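Local coordinates for putative cell invasion protein with MAC/Perforin domain (Bacteroides thetaiotaomicron VPI-5482, PDB 3KK7) that is of uncertain function but, as a member of the membrane-attack complex/perforin family, may act on membranes, perhaps in cell invasion, at residues A[157-171]-A[214-228]. Numbering follows the deposited sequence.
Sequences VVHGELSIEVVNGML and TGYYTGGRASALFYG
Gly160 is the hollow that Phe226 fills. The ring stands edge-on to the bare backbone, its CD1 side against Gly160 and the Gly160 carbonyl oxygen in its plane. Next along the same edge, CE1 of Phe226 reaches CB of Leu162 at 4.0 Å. The strands run antiparallel from Val158-Gly228 to Leu171-Tyr216. Small Ala222 and Ala224 lie beside the bulkier Ile164 and Leu162, CB against CB.

The other face is polar in its middle. Arg221 runs out straight, its CG anti to the backbone N (chi1 171°), and passes alongside Glu165. OE2 of Glu165 sits above one face of the guanidinium, 3.3 Å from NE of Arg221, so the attraction is of charge alone. Ser163 OG lies 2.6 Å from NE of Arg221. Glu161 comes across at about a right angle, its carboxylate plane nearly parallel to that of the guanidinium (6°), in a long salt bridge. One water joins Glu161, Ser223, the carbonyl of Leu162 and, weakly, Arg221. Arg139 pairs with Glu161, and the carbonyls of Ile69 and Ile336 take NH1 of Arg221.

Further along, the strands bend. Asn168 N and Gly169 N both bond to the carbonyl of Thr218, at 2.9 and 3.2 Å. Bare Gly169 takes in OG1 of Thr218, which is 3.2 Å from Gly169 CA. Opposite Val167, Gly219 has its CA 3.3 Å from Val166 O. Beyond the corner, CB of Leu171 lies over one face of the Tyr216 ring. Asn168 and Gly169 against Thr218 form a classic beta bulge, where the antiparallel central sheet of the MACPF fold bends.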
# COMPACT_ATOMS: atom_id res chain seq x y z
N VAL A 157 -14.61 18.42 22.85
CA VAL A 157 -13.58 18.62 21.85
C VAL A 157 -14.14 18.63 20.43
O VAL A 157 -14.97 17.79 20.08
CB VAL A 157 -12.49 17.52 21.99
CG1 VAL A 157 -11.59 17.45 20.77
CG2 VAL A 157 -11.68 17.76 23.26
N VAL A 158 -13.70 19.59 19.63
CA VAL A 158 -13.92 19.56 18.19
C VAL A 158 -12.64 19.99 17.47
O VAL A 158 -11.88 20.83 17.98
CB VAL A 158 -15.15 20.37 17.74
CG1 VAL A 158 -15.02 21.83 18.10
CG2 VAL A 158 -15.40 20.21 16.27
N HIS A 159 -12.39 19.39 16.31
CA HIS A 159 -11.19 19.67 15.51
C HIS A 159 -11.50 20.41 14.22
O HIS A 159 -12.61 20.34 13.71
CB HIS A 159 -10.47 18.38 15.16
CG HIS A 159 -10.31 17.48 16.33
ND1 HIS A 159 -9.26 17.59 17.21
CD2 HIS A 159 -11.08 16.46 16.78
CE1 HIS A 159 -9.40 16.68 18.16
NE2 HIS A 159 -10.49 15.98 17.92
N GLY A 160 -10.49 21.12 13.71
CA GLY A 160 -10.64 21.94 12.50
C GLY A 160 -9.41 21.84 11.62
O GLY A 160 -8.32 21.61 12.11
N GLU A 161 -9.61 21.96 10.31
CA GLU A 161 -8.51 22.05 9.35
C GLU A 161 -8.84 23.10 8.31
O GLU A 161 -9.99 23.24 7.90
CB GLU A 161 -8.25 20.71 8.67
CG GLU A 161 -7.02 20.72 7.76
CD GLU A 161 -6.81 19.43 6.99
OE1 GLU A 161 -7.52 18.46 7.24
OE2 GLU A 161 -5.92 19.40 6.14
N LEU A 162 -7.84 23.89 7.93
CA LEU A 162 -8.01 24.90 6.88
C LEU A 162 -6.96 24.63 5.82
O LEU A 162 -5.86 24.19 6.15
CB LEU A 162 -7.86 26.33 7.44
CG LEU A 162 -7.92 27.57 6.53
CD1 LEU A 162 -9.25 27.68 5.80
CD2 LEU A 162 -7.67 28.89 7.32
N SER A 163 -7.32 24.86 4.56
CA SER A 163 -6.37 24.79 3.47
C SER A 163 -6.46 26.01 2.58
O SER A 163 -7.55 26.42 2.15
CB SER A 163 -6.56 23.53 2.64
OG SER A 163 -5.42 23.31 1.83
N ILE A 164 -5.32 26.62 2.32
CA ILE A 164 -5.22 27.82 1.52
C ILE A 164 -4.20 27.48 0.47
O ILE A 164 -3.04 27.22 0.81
CB ILE A 164 -4.75 29.02 2.38
CG1 ILE A 164 -5.77 29.28 3.49
CG2 ILE A 164 -4.52 30.27 1.53
CD1 ILE A 164 -5.48 30.48 4.33
N GLU A 165 -4.63 27.45 -0.79
CA GLU A 165 -3.80 26.94 -1.88
C GLU A 165 -3.73 27.90 -3.07
O GLU A 165 -4.77 28.36 -3.58
CB GLU A 165 -4.35 25.60 -2.38
CG GLU A 165 -4.46 24.59 -1.29
CD GLU A 165 -4.86 23.20 -1.75
OE1 GLU A 165 -5.56 23.03 -2.78
OE2 GLU A 165 -4.48 22.28 -1.01
N VAL A 166 -2.52 28.19 -3.50
CA VAL A 166 -2.36 28.84 -4.79
C VAL A 166 -1.95 27.72 -5.75
O VAL A 166 -0.90 27.09 -5.59
CB VAL A 166 -1.38 29.96 -4.74
CG1 VAL A 166 -1.29 30.62 -6.13
CG2 VAL A 166 -1.83 30.93 -3.70
N VAL A 167 -2.82 27.43 -6.69
CA VAL A 167 -2.64 26.28 -7.54
C VAL A 167 -2.11 26.76 -8.87
O VAL A 167 -2.65 27.71 -9.48
CB VAL A 167 -3.92 25.44 -7.67
CG1 VAL A 167 -3.71 24.29 -8.64
CG2 VAL A 167 -4.33 24.92 -6.30
N ASN A 168 -1.03 26.13 -9.29
CA ASN A 168 -0.37 26.55 -10.50
C ASN A 168 -0.24 25.46 -11.54
O ASN A 168 -0.15 25.75 -12.73
CB ASN A 168 0.99 27.09 -10.15
CG ASN A 168 1.48 28.05 -11.17
OD1 ASN A 168 0.92 29.16 -11.30
ND2 ASN A 168 2.53 27.67 -11.89
N GLY A 169 -0.25 24.21 -11.11
CA GLY A 169 -0.13 23.11 -12.02
C GLY A 169 -0.80 21.84 -11.57
O GLY A 169 -1.38 21.74 -10.48
N MSE A 170 -0.63 20.84 -12.42
CA MSE A 170 -1.37 19.61 -12.34
C MSE A 170 -0.52 18.57 -13.08
O MSE A 170 -0.11 18.82 -14.22
CB MSE A 170 -2.67 19.88 -13.06
CG MSE A 170 -3.64 18.80 -13.04
SE MSE A 170 -5.37 19.45 -13.77
CE MSE A 170 -6.31 17.74 -13.45
N LEU A 171 -0.21 17.45 -12.44
CA LEU A 171 0.59 16.40 -13.08
C LEU A 171 -0.12 15.10 -13.00
O LEU A 171 -0.64 14.78 -11.95
CB LEU A 171 1.95 16.21 -12.41
CG LEU A 171 3.07 17.12 -12.87
CD1 LEU A 171 2.85 18.52 -12.29
CD2 LEU A 171 4.39 16.53 -12.38
N THR A 214 -0.07 9.22 -8.70
CA THR A 214 -0.43 9.29 -10.12
C THR A 214 -1.08 10.61 -10.53
O THR A 214 -1.10 10.94 -11.73
CB THR A 214 -1.43 8.18 -10.51
OG1 THR A 214 -2.65 8.36 -9.77
CG2 THR A 214 -0.89 6.78 -10.24
N GLY A 215 -1.63 11.35 -9.55
CA GLY A 215 -2.33 12.63 -9.84
C GLY A 215 -2.30 13.65 -8.71
O GLY A 215 -2.92 13.47 -7.67
N TYR A 216 -1.58 14.74 -8.89
CA TYR A 216 -1.51 15.76 -7.86
C TYR A 216 -1.51 17.15 -8.41
O TYR A 216 -1.45 17.34 -9.62
CB TYR A 216 -0.28 15.55 -6.97
CG TYR A 216 1.10 15.64 -7.62
CD1 TYR A 216 1.80 16.84 -7.67
CD2 TYR A 216 1.74 14.48 -8.09
CE1 TYR A 216 3.09 16.90 -8.20
CE2 TYR A 216 3.01 14.52 -8.64
CZ TYR A 216 3.70 15.73 -8.69
OH TYR A 216 4.98 15.74 -9.24
N TYR A 217 -1.58 18.13 -7.50
CA TYR A 217 -1.50 19.54 -7.86
C TYR A 217 -0.21 20.13 -7.35
O TYR A 217 0.35 19.66 -6.36
CB TYR A 217 -2.66 20.30 -7.25
CG TYR A 217 -3.99 19.89 -7.79
CD1 TYR A 217 -4.46 20.39 -9.00
CD2 TYR A 217 -4.80 18.98 -7.10
CE1 TYR A 217 -5.69 20.02 -9.48
CE2 TYR A 217 -6.02 18.61 -7.57
CZ TYR A 217 -6.46 19.13 -8.77
OH TYR A 217 -7.66 18.76 -9.25
N THR A 218 0.29 21.16 -8.05
CA THR A 218 1.47 21.89 -7.60
C THR A 218 1.15 23.33 -7.33
O THR A 218 0.23 23.90 -7.94
CB THR A 218 2.60 21.89 -8.62
OG1 THR A 218 2.14 22.46 -9.85
CG2 THR A 218 3.12 20.48 -8.83
N GLY A 219 1.93 23.92 -6.43
CA GLY A 219 1.82 25.32 -6.11
C GLY A 219 2.39 25.61 -4.75
O GLY A 219 3.48 25.13 -4.42
N GLY A 220 1.67 26.44 -3.99
CA GLY A 220 1.95 26.71 -2.57
C GLY A 220 0.69 26.46 -1.74
O GLY A 220 -0.39 26.55 -2.24
N ARG A 221 0.83 26.14 -0.46
CA ARG A 221 -0.33 25.90 0.39
C ARG A 221 -0.03 26.28 1.82
O ARG A 221 1.06 25.99 2.30
CB ARG A 221 -0.70 24.42 0.38
CG ARG A 221 -1.76 23.97 1.39
CD ARG A 221 -2.06 22.49 1.17
NE ARG A 221 -3.17 21.99 1.97
CZ ARG A 221 -3.60 20.73 1.96
NH1 ARG A 221 -3.01 19.83 1.20
NH2 ARG A 221 -4.60 20.37 2.74
N ALA A 222 -0.99 26.93 2.50
CA ALA A 222 -0.91 27.06 3.94
C ALA A 222 -1.97 26.13 4.52
O ALA A 222 -3.09 26.08 4.04
CB ALA A 222 -1.11 28.49 4.38
N SER A 223 -1.57 25.37 5.53
CA SER A 223 -2.39 24.35 6.15
C SER A 223 -2.41 24.65 7.62
O SER A 223 -1.37 24.85 8.22
CB SER A 223 -1.72 23.00 5.96
OG SER A 223 -2.45 22.01 6.64
N ALA A 224 -3.59 24.71 8.21
CA ALA A 224 -3.77 25.05 9.61
C ALA A 224 -4.68 24.00 10.24
O ALA A 224 -5.71 23.65 9.66
CB ALA A 224 -4.39 26.44 9.75
N LEU A 225 -4.28 23.50 11.42
CA LEU A 225 -5.12 22.61 12.20
C LEU A 225 -5.57 23.37 13.43
O LEU A 225 -4.83 24.20 13.95
CB LEU A 225 -4.35 21.35 12.61
CG LEU A 225 -3.67 20.61 11.47
CD1 LEU A 225 -2.76 19.55 12.05
CD2 LEU A 225 -4.71 20.03 10.56
N PHE A 226 -6.79 23.07 13.88
CA PHE A 226 -7.40 23.73 15.02
C PHE A 226 -7.84 22.70 16.06
O PHE A 226 -8.31 21.58 15.74
CB PHE A 226 -8.63 24.55 14.61
CG PHE A 226 -8.35 25.65 13.62
CD1 PHE A 226 -8.08 25.37 12.30
CD2 PHE A 226 -8.39 26.96 14.00
CE1 PHE A 226 -7.84 26.38 11.41
CE2 PHE A 226 -8.14 27.95 13.11
CZ PHE A 226 -7.88 27.66 11.81
N TYR A 227 -7.69 23.10 17.32
CA TYR A 227 -8.14 22.30 18.44
C TYR A 227 -8.95 23.18 19.38
O TYR A 227 -8.39 24.06 20.02
CB TYR A 227 -6.95 21.65 19.14
CG TYR A 227 -7.34 20.75 20.29
CD1 TYR A 227 -7.50 21.27 21.56
CD2 TYR A 227 -7.54 19.36 20.10
CE1 TYR A 227 -7.86 20.43 22.64
CE2 TYR A 227 -7.90 18.52 21.18
CZ TYR A 227 -8.04 19.07 22.43
OH TYR A 227 -8.39 18.29 23.49
N GLY A 228 -10.26 22.96 19.41
CA GLY A 228 -11.20 23.73 20.24
C GLY A 228 -11.92 22.94 21.35
O GLY A 228 -12.28 21.76 21.19
O HOH W 1 -7.33 19.07 16.15
O HOH W 2 -4.62 21.82 5.39